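Local coordinates for protein 4-amino-4-deoxy-L-arabinose transferase or related glycosyltransferases of PMT family (Cupriavidus metallidurans, PDB 5EZM) that probably transfers 4-amino-4-deoxy-L-arabinose from a polyprenyl phosphate carrier to lipid A, as a zinc-binding membrane glycosyltransferase of the GT-C fold, at residues 502-507 against 520-525. Residues are numbered along the deposited sequence; the frame is centred on the assembly and turned at random.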
loop_
_atom_site.group_PDB
_atom_site.type_symbol
_atom_site.label_atom_id
_atom_site.label_comp_id
_atom_site.label_asym_id
_atom_site.label_seq_id
_atom_site.Cartn_x
_atom_site.Cartn_y
_atom_site.Cartn_z
ATOM N N MET A 502 -22.617 -12.701 4.342
ATOM C CA MET A 502 -23.567 -13.036 3.287
ATOM C C MET A 502 -24.218 -11.738 2.830
ATOM O O MET A 502 -25.064 -11.177 3.535
ATOM C CB MET A 502 -24.612 -14.041 3.758
ATOM C CG MET A 502 -25.651 -14.338 2.692
ATOM S SD MET A 502 -26.588 -15.833 3.028
ATOM C CE MET A 502 -25.259 -17.036 3.057
ATOM N N MET A 503 -23.817 -11.263 1.653
ATOM C CA MET A 503 -24.218 -9.940 1.197
ATOM C C MET A 503 -25.721 -9.878 0.953
ATOM O O MET A 503 -26.305 -10.779 0.338
ATOM C CB MET A 503 -23.454 -9.565 -0.070
ATOM C CG MET A 503 -21.973 -9.333 0.165
ATOM S SD MET A 503 -21.675 -8.132 1.479
ATOM C CE MET A 503 -22.413 -6.656 0.788
ATOM N N VAL A 504 -26.342 -8.806 1.439
ATOM C CA VAL A 504 -27.774 -8.565 1.301
ATOM C C VAL A 504 -27.956 -7.233 0.591
ATOM O O VAL A 504 -27.451 -6.204 1.055
ATOM C CB VAL A 504 -28.486 -8.559 2.662
ATOM C CG1 VAL A 504 -29.931 -8.131 2.499
ATOM C CG2 VAL A 504 -28.394 -9.929 3.316
ATOM N N GLY A 505 -28.680 -7.250 -0.525
ATOM C CA GLY A 505 -28.914 -6.035 -1.280
ATOM C C GLY A 505 -27.696 -5.565 -2.046
ATOM O O GLY A 505 -26.957 -6.381 -2.601
ATOM N N GLN A 506 -27.473 -4.250 -2.080
ATOM C CA GLN A 506 -26.360 -3.683 -2.833
ATOM C C GLN A 506 -25.029 -4.198 -2.301
ATOM O O GLN A 506 -24.634 -3.879 -1.174
ATOM C CB GLN A 506 -26.404 -2.155 -2.784
ATOM C CG GLN A 506 -27.689 -1.536 -3.327
ATOM C CD GLN A 506 -27.729 -1.469 -4.845
ATOM O OE1 GLN A 506 -27.151 -2.308 -5.536
ATOM N NE2 GLN A 506 -28.412 -0.458 -5.370
ATOM N N ALA A 507 -24.337 -4.995 -3.109
ATOM C CA ALA A 507 -23.094 -5.633 -2.705
ATOM C C ALA A 507 -21.865 -4.778 -2.983
ATOM O O ALA A 507 -20.744 -5.229 -2.719
ATOM C CB ALA A 507 -22.947 -6.988 -3.405
ATOM N N ARG A 520 -25.656 -17.619 -3.293
ATOM C CA ARG A 520 -24.832 -17.321 -2.130
ATOM C C ARG A 520 -25.135 -15.949 -1.541
ATOM O O ARG A 520 -24.392 -15.478 -0.671
ATOM C CB ARG A 520 -23.350 -17.409 -2.504
ATOM C CG ARG A 520 -23.001 -18.594 -3.388
ATOM C CD ARG A 520 -21.574 -18.493 -3.904
ATOM N NE ARG A 520 -20.586 -18.686 -2.848
ATOM C CZ ARG A 520 -19.876 -19.798 -2.687
ATOM N NH1 ARG A 520 -20.041 -20.817 -3.520
ATOM N NH2 ARG A 520 -18.997 -19.891 -1.698
ATOM N N VAL A 521 -26.211 -15.305 -1.984
ATOM C CA VAL A 521 -26.464 -13.901 -1.678
ATOM C C VAL A 521 -27.970 -13.669 -1.649
ATOM O O VAL A 521 -28.721 -14.281 -2.415
ATOM C CB VAL A 521 -25.747 -12.994 -2.707
ATOM C CG1 VAL A 521 -26.482 -11.682 -2.912
ATOM C CG2 VAL A 521 -24.314 -12.733 -2.271
ATOM N N VAL A 522 -28.415 -12.805 -0.743
ATOM C CA VAL A 522 -29.797 -12.339 -0.715
ATOM C C VAL A 522 -29.903 -11.153 -1.671
ATOM O O VAL A 522 -29.178 -10.162 -1.487
ATOM C CB VAL A 522 -30.234 -11.943 0.701
ATOM C CG1 VAL A 522 -31.745 -11.777 0.764
ATOM C CG2 VAL A 522 -29.759 -12.977 1.713
ATOM N N PRO A 523 -30.771 -11.208 -2.686
ATOM C CA PRO A 523 -30.760 -10.143 -3.704
ATOM C C PRO A 523 -31.159 -8.784 -3.165
ATOM O O PRO A 523 -30.506 -7.784 -3.484
ATOM C CB PRO A 523 -31.764 -10.648 -4.753
ATOM C CG PRO A 523 -31.966 -12.098 -4.455
ATOM C CD PRO A 523 -31.773 -12.240 -2.982
ATOM N N ASP A 524 -32.217 -8.717 -2.362
ATOM C CA ASP A 524 -32.735 -7.452 -1.866
ATOM C C ASP A 524 -33.138 -7.615 -0.410
ATOM O O ASP A 524 -33.327 -8.729 0.082
ATOM C CB ASP A 524 -33.928 -6.972 -2.701
ATOM C CG ASP A 524 -35.017 -8.021 -2.813
ATOM O OD1 ASP A 524 -34.704 -9.223 -2.678
ATOM O OD2 ASP A 524 -36.185 -7.646 -3.036
ATOM N N VAL A 525 -33.276 -6.479 0.275
ATOM C CA VAL A 525 -33.623 -6.500 1.694
ATOM C C VAL A 525 -35.003 -7.109 1.904
ATOM O O VAL A 525 -35.264 -7.736 2.939
ATOM C CB VAL A 525 -33.531 -5.075 2.282
ATOM C CG1 VAL A 525 -33.762 -5.094 3.786
ATOM C CG2 VAL A 525 -32.182 -4.450 1.953
#
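Two backbone hydrogen bonds join strand 502-504 and the following Gly-505 to the loop 520-525, extended at Val-521 and Val-522; both centre on Val-522. Val-522 N donates to Met-503 O at 3.1 Å, nearly along the C=O axis. Gly-505 N donates to Val-522 O, also at 3.1 Å, from above the carbonyl plane. Val-522 thus grips the two peptides flanking Val-504 in a single parallel beta bridge. The end-to-end directions of 502-505 and 520-525 differ by 43°, and past the bridge the approach continues as a CA-H...O contact from Gly-505 CA to Pro-523 O, 3.2 Å.

Apolar contacts sort by face. Val-504 and Val-522 lie side by side pointing the same way, and their CG2 methyls meet at 3.7 Å; Phe-528 of helix 525-534 and Tyr-484 touch both valines. Met-502 CG, anti to its backbone N (chi1 177°), lies 3.8 Å from Arg-520 O and only loosely near Val-522 CG2. On the other face, Val-521 CG2 touches Met-503 CB at 4.0 Å.

Asp-524 sits at the N-cap position of helix 525-534, and its OD1 hydrogen-bonds Ser-527 OG. In this C-terminal domain, strand 502-504 pairs with strand 483-486 along one side; the bridge gives Met-503 O and Gly-505 N backbone partners on the side away from strand 483-486, while the valine pair joins the sheet to the helix.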